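Local coordinates for protein putative sarcosine dimethylglycine methyltransferase (Galdieria sulphuraria, PDB 2O57) that probably transfers methyl groups from S-adenosylmethionine to sarcosine and dimethylglycine, on the way to glycine betaine, at residues Ile45-Tyr50 against His240-Val245; Arg82-Leu87 against Ser150-Trp155; Gly105-Cys110 against Ala131-Val136; Phe232-Ser237 against Leu284-Met289. One frame throughout, in Å; residues are numbered along the deposited sequence.

Interaction 1. Residues Ile45-Tyr50 against His240-Val245; sequences IHVGLY and HHYSKV
Tyr50 and His241 meet at their rims, the phenol oxygen OH of Tyr50 2.6 Å from ND1 of His241 in a short hydrogen bond. The two ring planes are turned 45° from each other, and neither ring lies over the other's face. His241 has CG anti to its backbone N (chi1 -175°), which carries CG off helix 235-251 toward residues 45-50. There CA of Val47 sits 3.5 Å from the centroid of the imidazole, straight over the middle of one face, while CG2 of Val245 lies over the opposite face, displaced toward the rim. At the imidazole edge, CG2 of Ile45 comes within 3.8 Å of His241 CE1. Tyr50 slides past His240 in the opposite direction, its CD2 3.7 Å from His240 CB. Its CE1 is 3.9 Å from CG of Lys244, whose ammonium group continues on to the carbonyls of Asp57 and Val54. One water accepts from the backbone N of Tyr50 and makes a weak link to ND1 of His240. A phenylalanine in place of Tyr50 would probably leave ND1 of His241 without its hydroxyl mate and the imidazole less fixed in rotation. The chemistry is a short polar bond among largely carbon neighbours: contacts on both faces leave the imidazole little room to tilt, and the phenol bond probably helps fix its rotation.

Interaction 2. Residues Arg82-Leu87 against Ser150-Trp155; sequences RQAKGL and SYDFIW
Gly86 pairs with Phe153 and Leu87 with Ile154 in parallel register, the axes of strands 85-87 and 153-155 passing 4.6 Å apart at 36°. Leu87 is bonded through both its N and its O: the N donates to Phe153 O, and the O accepts from Trp155 N at 2.9 Å. Just before this, where the chain turns a corner at Asp152, the carboxylate joins in beside two weak bonds from Asp152 N and Phe153 N to Lys85 O. Lys85 N donates almost straight to Asp152 OD2 (2.7 Å, 174° at the hydrogen), which accepts with its anti lone pair, while OD1 bridges to Lys178. Phe153 has CG between its backbone N and carbonyl carbon (chi1 68°), and Gly86 CA sits over the centre of one face of its ring, 3.5 Å from the centroid. On the other face of the sheet, Leu87 CB stands over the centre of the Tyr151 ring, 3.6 Å from the centroid, and the phenol OH continues to Asp109. Two central parallel strands side by side, with 85-89 leading into a glycine-rich turn, are typical of the Rossmann-like class I methyltransferase fold, where that turn usually binds S-adenosylmethionine.

Interaction 3. Residues Gly105-Cys110 against Ala131-Val136; sequences GVSIDC and ADNITV
Asp109 and Thr135 lie side by side on one face of the sheet, pointing the same way, and the carboxylate leans across to its neighbour. Its CB is 3.5 Å from Thr135 OG1. Beyond it, CG stands beside the backbone N (chi1 -67°), which places it 3.2 Å from Thr135 OG1. OD1 accepts from that hydroxyl, at a modelled 2.5 Å whose exact length is doubtful. A water also lies 2.8 Å from OD1, near Asn133 O. The other tip atom, OD2, meets Lys85 NZ of strand 85-89 in a salt bridge, and Tyr151 OH from the strand beyond. The two strands belong to a beta-alpha-beta crossover, 107-112 and 134-138 joined through helix 115-128, with 134-138 the outermost strand of the sheet within this chain. Backbone hydrogen bonds of the parallel pair join them: Ile108 N to Asn133 O (2.9 Å), Thr135 N to Ile108 O (3.0 Å) and Cys110 N to Thr135 O (2.8 Å). An alanine in place of Asp109 would probably leave the Lys85 ammonium without this counter-charge and the hydroxyls of Thr135 and Tyr151 without this acceptor. On the opposite face, Cys110 SG rests 3.8 Å from Ile134 CG2, against helices 95-104 and 115-128.

Interaction 4. Residues Phe232-Ser237 against Leu284-Met289; sequences FSRPDS and LTWGGM
Ser233 OG and Thr285 OG1 share a hydrogen bond of 2.8 Å across the end of the strand pair. Each hydroxyl stands anti to its own backbone N (chi1 170° in Ser233, -171° in Thr285), which turns the two oxygens toward each other. Pro235 lies alongside Thr285, its CD 3.3 Å from the same OG1, as the chain leaves the strand for helix 235-251. Further along, Phe232 and Gly288 form an antiparallel hydrogen-bonded pair: each N donates to the other's O, and CA of Gly287 adds a C-H contact to Phe232 O at 3.3 Å. The Phe232 ring brings its edge to this backbone, CD2 being 3.6 Å from Gly288 O. Arg234 N, at the N-cap position, donates to Trp286 O at 2.9 Å, and the two side chains then run side by side. Arg234 CD lies 3.7 Å from Trp286 CZ3, with guanidinium and indole planes 47° apart. Ser237 CB comes equally near, 3.7 Å from CE3 of the same indole, whose NE1 bonds to Asp158. The guanidinium itself goes to Glu73 of the second subunit and makes a cation-pi contact with Trp69. Phe232 and Ser233 also pair with a strand of that subunit, which carries the sheet across the dimer interface. Chemically, the backbone and hydroxyl groups described are paired, but Trp286 N, buried by the contact, has no partner in the model, and the charge of Arg234 is probably balanced mainly from the other subunit.

How the interactions relate
From the N terminus, residues 45-50 open the longest loop, which interaction 1 closes only at helix 235-251. Nested inside it, strand 85-89 opens interaction 2, and interaction 3 is nested within that: it closes first, at 131-136, before 150-155 completes interaction 2. These two touch, since strands 85-89 and 107-112 are neighbours, and together they knit four consecutive parallel strands of the sheet. Interaction 4 opens at 232-237, before interaction 1 has closed, so the two cross; it closes at 284-289, at the antiparallel end of the same sheet. Interactions 1 and 4 share helix 235-251, touch through Gly48 O and Ser237 OG, and both reach the second subunit.

Interaction 1. Residues Ile45-Tyr50 against His240-Val245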
# COMPACT_ATOMS: atom_id res chain seq x y z
N ILE A 45 7.83 -15.14 10.79
CA ILE A 45 8.10 -13.70 10.65
C ILE A 45 8.36 -13.27 9.19
O ILE A 45 9.17 -13.89 8.46
CB ILE A 45 9.37 -13.32 11.51
CG1 ILE A 45 9.14 -13.67 12.98
CG2 ILE A 45 9.82 -11.81 11.31
CD1 ILE A 45 7.96 -12.86 13.67
N HIS A 46 7.75 -12.15 8.81
CA HIS A 46 8.04 -11.52 7.53
C HIS A 46 8.18 -10.02 7.81
O HIS A 46 7.99 -9.60 8.96
CB HIS A 46 6.92 -11.77 6.49
CG HIS A 46 6.60 -13.22 6.32
ND1 HIS A 46 5.63 -13.85 7.06
CD2 HIS A 46 7.17 -14.18 5.54
CE1 HIS A 46 5.58 -15.13 6.72
NE2 HIS A 46 6.50 -15.36 5.81
N VAL A 47 8.51 -9.25 6.78
CA VAL A 47 8.74 -7.81 6.96
C VAL A 47 7.51 -7.20 7.63
O VAL A 47 6.42 -7.42 7.19
CB VAL A 47 9.13 -7.10 5.68
CG1 VAL A 47 9.35 -5.61 5.91
CG2 VAL A 47 10.45 -7.74 5.11
N GLY A 48 7.72 -6.46 8.72
CA GLY A 48 6.66 -5.96 9.56
C GLY A 48 6.17 -4.56 9.22
O GLY A 48 6.84 -3.81 8.51
N LEU A 49 4.99 -4.24 9.74
CA LEU A 49 4.48 -2.87 9.75
C LEU A 49 4.72 -2.32 11.18
O LEU A 49 4.10 -2.78 12.14
CB LEU A 49 2.99 -2.84 9.34
CG LEU A 49 2.59 -3.29 7.91
CD1 LEU A 49 1.03 -3.22 7.80
CD2 LEU A 49 3.30 -2.40 6.85
N TYR A 50 5.66 -1.38 11.31
CA TYR A 50 6.14 -0.90 12.63
C TYR A 50 5.47 0.41 13.11
O TYR A 50 5.15 1.28 12.31
CB TYR A 50 7.67 -0.74 12.64
CG TYR A 50 8.33 -2.10 12.57
CD1 TYR A 50 8.66 -2.79 13.75
CD2 TYR A 50 8.61 -2.69 11.33
CE1 TYR A 50 9.24 -4.07 13.72
CE2 TYR A 50 9.18 -4.00 11.28
CZ TYR A 50 9.51 -4.67 12.47
OH TYR A 50 10.05 -5.94 12.39
N HIS A 240 13.00 -0.32 8.89
CA HIS A 240 12.71 -0.60 10.29
C HIS A 240 12.90 -2.09 10.58
O HIS A 240 13.46 -2.44 11.61
CB HIS A 240 11.28 -0.25 10.63
CG HIS A 240 10.99 1.21 10.56
ND1 HIS A 240 9.76 1.71 10.18
CD2 HIS A 240 11.77 2.29 10.82
CE1 HIS A 240 9.80 3.03 10.21
NE2 HIS A 240 11.01 3.41 10.58
N HIS A 241 12.37 -2.92 9.69
CA HIS A 241 12.35 -4.36 9.93
C HIS A 241 13.76 -4.93 10.01
O HIS A 241 14.09 -5.64 10.96
CB HIS A 241 11.62 -5.08 8.82
CG HIS A 241 11.46 -6.54 9.07
ND1 HIS A 241 10.67 -7.04 10.10
CD2 HIS A 241 12.01 -7.61 8.45
CE1 HIS A 241 10.71 -8.36 10.06
NE2 HIS A 241 11.52 -8.73 9.07
N TYR A 242 14.59 -4.61 9.03
CA TYR A 242 15.95 -5.12 9.04
C TYR A 242 16.83 -4.52 10.14
O TYR A 242 17.64 -5.26 10.71
CB TYR A 242 16.56 -5.05 7.65
CG TYR A 242 15.91 -6.08 6.75
CD1 TYR A 242 15.86 -7.43 7.13
CD2 TYR A 242 15.32 -5.71 5.56
CE1 TYR A 242 15.24 -8.39 6.33
CE2 TYR A 242 14.69 -6.68 4.73
CZ TYR A 242 14.66 -7.99 5.12
OH TYR A 242 14.07 -8.92 4.31
N SER A 243 16.58 -3.25 10.50
CA SER A 243 17.23 -2.65 11.68
C SER A 243 16.84 -3.39 12.99
O SER A 243 17.71 -3.70 13.83
CB SER A 243 16.84 -1.15 11.81
OG SER A 243 17.32 -0.44 10.68
N LYS A 244 15.54 -3.69 13.16
CA LYS A 244 15.10 -4.44 14.35
C LYS A 244 15.64 -5.88 14.36
O LYS A 244 16.05 -6.40 15.42
CB LYS A 244 13.57 -4.48 14.41
CG LYS A 244 12.90 -3.08 14.53
CD LYS A 244 13.02 -2.52 15.90
CE LYS A 244 12.17 -3.31 16.87
NZ LYS A 244 12.25 -2.78 18.23
N VAL A 245 15.65 -6.54 13.21
CA VAL A 245 16.21 -7.89 13.16
C VAL A 245 17.71 -7.87 13.51
O VAL A 245 18.20 -8.75 14.28
CB VAL A 245 15.97 -8.56 11.79
CG1 VAL A 245 16.73 -9.89 11.75
CG2 VAL A 245 14.46 -8.81 11.56
O HOH W 1 6.97 0.20 9.25

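Interaction 2. Residues Arg82-Leu87 against Ser150-Trp155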
# COMPACT_ATOMS: atom_id res chain seq x y z
N ARG A 82 -15.50 -18.92 3.38
CA ARG A 82 -15.35 -20.21 4.03
C ARG A 82 -15.20 -21.28 2.96
O ARG A 82 -15.91 -21.26 1.96
CB ARG A 82 -16.58 -20.56 4.88
CG ARG A 82 -16.90 -19.52 5.95
CD ARG A 82 -17.72 -20.13 7.09
NE ARG A 82 -16.88 -20.93 7.99
CZ ARG A 82 -15.93 -20.43 8.78
NH1 ARG A 82 -15.68 -19.12 8.81
NH2 ARG A 82 -15.22 -21.25 9.56
N GLN A 83 -14.26 -22.19 3.18
CA GLN A 83 -13.96 -23.28 2.23
C GLN A 83 -13.32 -22.87 0.86
O GLN A 83 -13.08 -23.73 0.01
CB GLN A 83 -15.18 -24.18 2.03
CG GLN A 83 -15.67 -24.86 3.32
CD GLN A 83 -16.74 -25.92 3.04
OE1 GLN A 83 -16.60 -27.08 3.44
NE2 GLN A 83 -17.81 -25.53 2.36
N ALA A 84 -13.02 -21.57 0.66
CA ALA A 84 -12.21 -21.16 -0.48
C ALA A 84 -10.85 -21.84 -0.36
O ALA A 84 -10.37 -22.09 0.75
CB ALA A 84 -12.03 -19.61 -0.54
N LYS A 85 -10.24 -22.14 -1.48
CA LYS A 85 -8.98 -22.87 -1.48
C LYS A 85 -7.84 -21.97 -1.91
O LYS A 85 -7.86 -21.38 -3.00
CB LYS A 85 -9.09 -24.08 -2.44
CG LYS A 85 -8.02 -25.11 -2.21
CD LYS A 85 -8.57 -26.28 -1.45
CE LYS A 85 -7.48 -27.35 -1.30
NZ LYS A 85 -7.09 -27.94 -2.64
N GLY A 86 -6.85 -21.86 -1.03
CA GLY A 86 -5.68 -21.06 -1.32
C GLY A 86 -4.43 -21.88 -1.31
O GLY A 86 -4.39 -22.99 -0.74
N LEU A 87 -3.42 -21.31 -1.96
CA LEU A 87 -2.10 -21.86 -2.10
C LEU A 87 -1.10 -20.90 -1.46
O LEU A 87 -1.06 -19.69 -1.80
CB LEU A 87 -1.80 -22.05 -3.59
CG LEU A 87 -0.37 -22.47 -3.93
CD1 LEU A 87 -0.01 -23.86 -3.29
CD2 LEU A 87 -0.10 -22.41 -5.43
N SER A 150 -6.92 -24.54 -10.01
CA SER A 150 -7.17 -25.18 -8.71
C SER A 150 -7.53 -24.21 -7.57
O SER A 150 -8.28 -24.58 -6.67
CB SER A 150 -5.94 -25.99 -8.26
OG SER A 150 -5.88 -27.25 -8.92
N TYR A 151 -6.98 -22.99 -7.60
CA TYR A 151 -7.06 -22.11 -6.44
C TYR A 151 -7.93 -20.87 -6.56
O TYR A 151 -7.86 -20.15 -7.54
CB TYR A 151 -5.63 -21.75 -5.96
CG TYR A 151 -4.88 -22.99 -5.52
CD1 TYR A 151 -5.16 -23.59 -4.30
CD2 TYR A 151 -3.94 -23.59 -6.35
CE1 TYR A 151 -4.52 -24.74 -3.89
CE2 TYR A 151 -3.27 -24.75 -5.97
CZ TYR A 151 -3.58 -25.33 -4.74
OH TYR A 151 -2.93 -26.47 -4.33
N ASP A 152 -8.69 -20.60 -5.52
CA ASP A 152 -9.37 -19.33 -5.42
C ASP A 152 -8.39 -18.19 -5.20
O ASP A 152 -8.64 -17.08 -5.63
CB ASP A 152 -10.38 -19.40 -4.30
CG ASP A 152 -11.42 -20.45 -4.55
OD1 ASP A 152 -12.15 -20.26 -5.54
OD2 ASP A 152 -11.47 -21.48 -3.83
N PHE A 153 -7.26 -18.46 -4.53
CA PHE A 153 -6.28 -17.43 -4.19
C PHE A 153 -4.90 -18.02 -3.90
O PHE A 153 -4.75 -19.23 -3.62
CB PHE A 153 -6.76 -16.55 -3.00
CG PHE A 153 -6.82 -17.27 -1.69
CD1 PHE A 153 -5.72 -17.26 -0.82
CD2 PHE A 153 -7.99 -17.94 -1.29
CE1 PHE A 153 -5.78 -17.94 0.43
CE2 PHE A 153 -8.06 -18.61 -0.05
CZ PHE A 153 -6.94 -18.60 0.81
N ILE A 154 -3.90 -17.17 -4.08
CA ILE A 154 -2.50 -17.44 -3.76
C ILE A 154 -2.00 -16.35 -2.79
O ILE A 154 -2.28 -15.13 -2.97
CB ILE A 154 -1.58 -17.47 -5.01
CG1 ILE A 154 -1.97 -18.61 -5.92
CG2 ILE A 154 -0.05 -17.56 -4.59
CD1 ILE A 154 -1.24 -18.61 -7.34
N TRP A 155 -1.24 -16.79 -1.80
CA TRP A 155 -0.64 -15.92 -0.79
C TRP A 155 0.83 -16.24 -0.84
O TRP A 155 1.22 -17.44 -0.82
CB TRP A 155 -1.20 -16.34 0.56
CG TRP A 155 -0.59 -15.73 1.84
CD1 TRP A 155 0.55 -16.14 2.49
CD2 TRP A 155 -1.15 -14.68 2.64
NE1 TRP A 155 0.73 -15.41 3.66
CE2 TRP A 155 -0.30 -14.50 3.77
CE3 TRP A 155 -2.31 -13.89 2.52
CZ2 TRP A 155 -0.56 -13.55 4.77
CZ3 TRP A 155 -2.57 -12.93 3.52
CH2 TRP A 155 -1.71 -12.79 4.65

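Interaction 3. Residues Gly105-Cys110 against Ala131-Val136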
# COMPACT_ATOMS: atom_id res chain seq x y z
N GLY A 105 -11.64 -19.56 7.85
CA GLY A 105 -12.15 -20.90 7.58
C GLY A 105 -11.94 -21.36 6.13
O GLY A 105 -12.70 -22.20 5.63
N VAL A 106 -10.93 -20.81 5.45
CA VAL A 106 -10.49 -21.30 4.15
C VAL A 106 -9.69 -22.60 4.35
O VAL A 106 -9.34 -22.98 5.48
CB VAL A 106 -9.54 -20.26 3.43
CG1 VAL A 106 -10.30 -19.01 2.97
CG2 VAL A 106 -8.34 -19.89 4.34
N SER A 107 -9.35 -23.24 3.24
CA SER A 107 -8.38 -24.32 3.22
C SER A 107 -7.11 -23.85 2.51
O SER A 107 -7.18 -23.11 1.51
CB SER A 107 -8.97 -25.51 2.47
OG SER A 107 -10.12 -26.01 3.17
N ILE A 108 -5.95 -24.27 3.00
CA ILE A 108 -4.67 -23.82 2.45
C ILE A 108 -3.78 -25.01 2.11
O ILE A 108 -3.54 -25.87 2.96
CB ILE A 108 -3.88 -22.93 3.47
CG1 ILE A 108 -4.69 -21.69 3.91
CG2 ILE A 108 -2.51 -22.52 2.89
CD1 ILE A 108 -4.76 -20.61 2.87
N ASP A 109 -3.25 -25.02 0.88
CA ASP A 109 -2.16 -25.93 0.54
C ASP A 109 -0.87 -25.12 0.63
O ASP A 109 -0.75 -24.08 -0.02
CB ASP A 109 -2.30 -26.49 -0.87
CG ASP A 109 -3.50 -27.41 -1.03
OD1 ASP A 109 -3.98 -27.98 -0.04
OD2 ASP A 109 -3.93 -27.59 -2.16
N CYS A 110 0.11 -25.63 1.39
CA CYS A 110 1.40 -24.97 1.52
C CYS A 110 2.36 -25.63 0.55
O CYS A 110 2.40 -26.87 0.45
CB CYS A 110 1.92 -25.10 2.97
SG CYS A 110 0.94 -24.31 4.21
N ALA A 131 -5.35 -30.11 10.56
CA ALA A 131 -4.80 -30.92 9.49
C ALA A 131 -5.81 -31.23 8.36
O ALA A 131 -5.42 -31.53 7.24
CB ALA A 131 -4.20 -32.18 10.05
N ASP A 132 -7.11 -31.15 8.66
CA ASP A 132 -8.11 -31.27 7.59
C ASP A 132 -8.18 -30.03 6.71
O ASP A 132 -8.75 -30.09 5.63
CB ASP A 132 -9.49 -31.55 8.16
CG ASP A 132 -9.57 -32.87 8.92
OD1 ASP A 132 -8.81 -33.81 8.58
OD2 ASP A 132 -10.39 -32.94 9.85
N ASN A 133 -7.64 -28.90 7.17
CA ASN A 133 -7.70 -27.66 6.39
C ASN A 133 -6.39 -27.27 5.75
O ASN A 133 -6.38 -26.48 4.80
CB ASN A 133 -8.23 -26.47 7.22
CG ASN A 133 -9.77 -26.46 7.34
OD1 ASN A 133 -10.46 -25.54 6.84
ND2 ASN A 133 -10.31 -27.48 8.02
N ILE A 134 -5.28 -27.82 6.25
CA ILE A 134 -3.96 -27.43 5.73
C ILE A 134 -3.18 -28.66 5.25
O ILE A 134 -2.98 -29.63 6.00
CB ILE A 134 -3.11 -26.64 6.78
CG1 ILE A 134 -3.91 -25.46 7.37
CG2 ILE A 134 -1.77 -26.13 6.14
CD1 ILE A 134 -3.25 -24.84 8.64
N THR A 135 -2.75 -28.62 3.99
CA THR A 135 -1.88 -29.66 3.48
C THR A 135 -0.51 -29.09 3.22
O THR A 135 -0.38 -27.91 2.89
CB THR A 135 -2.42 -30.34 2.21
OG1 THR A 135 -2.32 -29.41 1.13
CG2 THR A 135 -3.84 -30.74 2.38
N VAL A 136 0.52 -29.89 3.35
CA VAL A 136 1.85 -29.37 3.16
C VAL A 136 2.48 -30.22 2.06
O VAL A 136 2.58 -31.45 2.19
CB VAL A 136 2.73 -29.48 4.46
CG1 VAL A 136 4.11 -28.87 4.22
CG2 VAL A 136 2.07 -28.78 5.66
O HOH W 2 -5.87 -27.71 1.95

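Interaction 4. Residues Phe232-Ser237 against Leu284-Met289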
# COMPACT_ATOMS: atom_id res chain seq x y z
N PHE A 232 1.96 -1.47 -3.41
CA PHE A 232 2.37 -0.84 -2.19
C PHE A 232 3.89 -0.89 -2.18
O PHE A 232 4.50 -1.89 -2.58
CB PHE A 232 1.84 -1.63 -0.95
CG PHE A 232 0.33 -1.83 -0.94
CD1 PHE A 232 -0.50 -0.95 -0.24
CD2 PHE A 232 -0.26 -2.90 -1.62
CE1 PHE A 232 -1.91 -1.13 -0.24
CE2 PHE A 232 -1.65 -3.06 -1.64
CZ PHE A 232 -2.47 -2.20 -0.94
N SER A 233 4.51 0.22 -1.78
CA SER A 233 5.98 0.25 -1.63
C SER A 233 6.20 0.86 -0.26
O SER A 233 5.72 1.97 0.02
CB SER A 233 6.62 1.09 -2.75
OG SER A 233 8.00 1.33 -2.48
N ARG A 234 6.86 0.10 0.61
CA ARG A 234 7.09 0.55 1.97
C ARG A 234 8.58 0.48 2.28
O ARG A 234 8.99 -0.46 2.98
CB ARG A 234 6.31 -0.32 2.95
CG ARG A 234 4.78 -0.25 2.74
CD ARG A 234 4.08 -1.21 3.68
NE ARG A 234 2.64 -1.35 3.43
CZ ARG A 234 1.72 -0.65 4.08
NH1 ARG A 234 2.07 0.26 5.02
NH2 ARG A 234 0.43 -0.88 3.80
N PRO A 235 9.38 1.45 1.78
CA PRO A 235 10.81 1.41 2.15
C PRO A 235 11.02 1.69 3.65
O PRO A 235 12.01 1.22 4.23
CB PRO A 235 11.45 2.49 1.26
CG PRO A 235 10.30 3.44 0.94
CD PRO A 235 9.07 2.58 0.85
N ASP A 236 10.07 2.38 4.29
CA ASP A 236 10.12 2.51 5.75
C ASP A 236 10.09 1.18 6.49
O ASP A 236 10.89 0.98 7.39
CB ASP A 236 9.11 3.55 6.31
CG ASP A 236 7.63 3.20 6.05
OD1 ASP A 236 7.27 2.21 5.32
OD2 ASP A 236 6.80 3.97 6.59
N SER A 237 9.17 0.29 6.13
CA SER A 237 9.10 -1.05 6.70
C SER A 237 10.40 -1.83 6.47
O SER A 237 10.87 -2.51 7.39
CB SER A 237 7.89 -1.83 6.15
OG SER A 237 6.70 -1.46 6.85
N LEU A 284 16.21 0.34 -2.49
CA LEU A 284 15.51 -0.90 -2.15
C LEU A 284 14.21 -0.58 -1.44
O LEU A 284 14.08 0.45 -0.76
CB LEU A 284 16.36 -1.78 -1.24
CG LEU A 284 17.76 -2.13 -1.77
CD1 LEU A 284 18.50 -3.00 -0.71
CD2 LEU A 284 17.68 -2.91 -3.06
N THR A 285 13.25 -1.47 -1.59
CA THR A 285 11.96 -1.29 -0.89
C THR A 285 11.32 -2.62 -0.51
O THR A 285 11.84 -3.67 -0.84
CB THR A 285 10.96 -0.42 -1.74
OG1 THR A 285 9.83 -0.10 -0.95
CG2 THR A 285 10.50 -1.11 -3.04
N TRP A 286 10.23 -2.57 0.24
CA TRP A 286 9.45 -3.77 0.50
C TRP A 286 8.15 -3.57 -0.25
O TRP A 286 7.41 -2.66 0.07
CB TRP A 286 9.22 -3.98 2.00
CG TRP A 286 8.37 -5.22 2.32
CD1 TRP A 286 8.63 -6.52 1.93
CD2 TRP A 286 7.18 -5.26 3.07
NE1 TRP A 286 7.63 -7.34 2.37
CE2 TRP A 286 6.74 -6.60 3.11
CE3 TRP A 286 6.43 -4.28 3.75
CZ2 TRP A 286 5.58 -7.01 3.78
CZ3 TRP A 286 5.27 -4.68 4.44
CH2 TRP A 286 4.86 -6.04 4.43
N GLY A 287 7.91 -4.42 -1.24
CA GLY A 287 6.79 -4.28 -2.16
C GLY A 287 5.63 -5.17 -1.79
O GLY A 287 5.83 -6.22 -1.19
N GLY A 288 4.42 -4.75 -2.12
CA GLY A 288 3.23 -5.58 -1.90
C GLY A 288 2.36 -5.42 -3.14
O GLY A 288 2.30 -4.32 -3.71
N MSE A 289 1.70 -6.50 -3.58
CA MSE A 289 0.84 -6.42 -4.76
C MSE A 289 -0.33 -7.38 -4.70
O MSE A 289 -0.23 -8.45 -4.13
CB MSE A 289 1.61 -6.73 -6.04
CG MSE A 289 3.02 -6.14 -6.07
SE MSE A 289 4.12 -6.66 -7.56
CE MSE A 289 3.22 -5.69 -9.03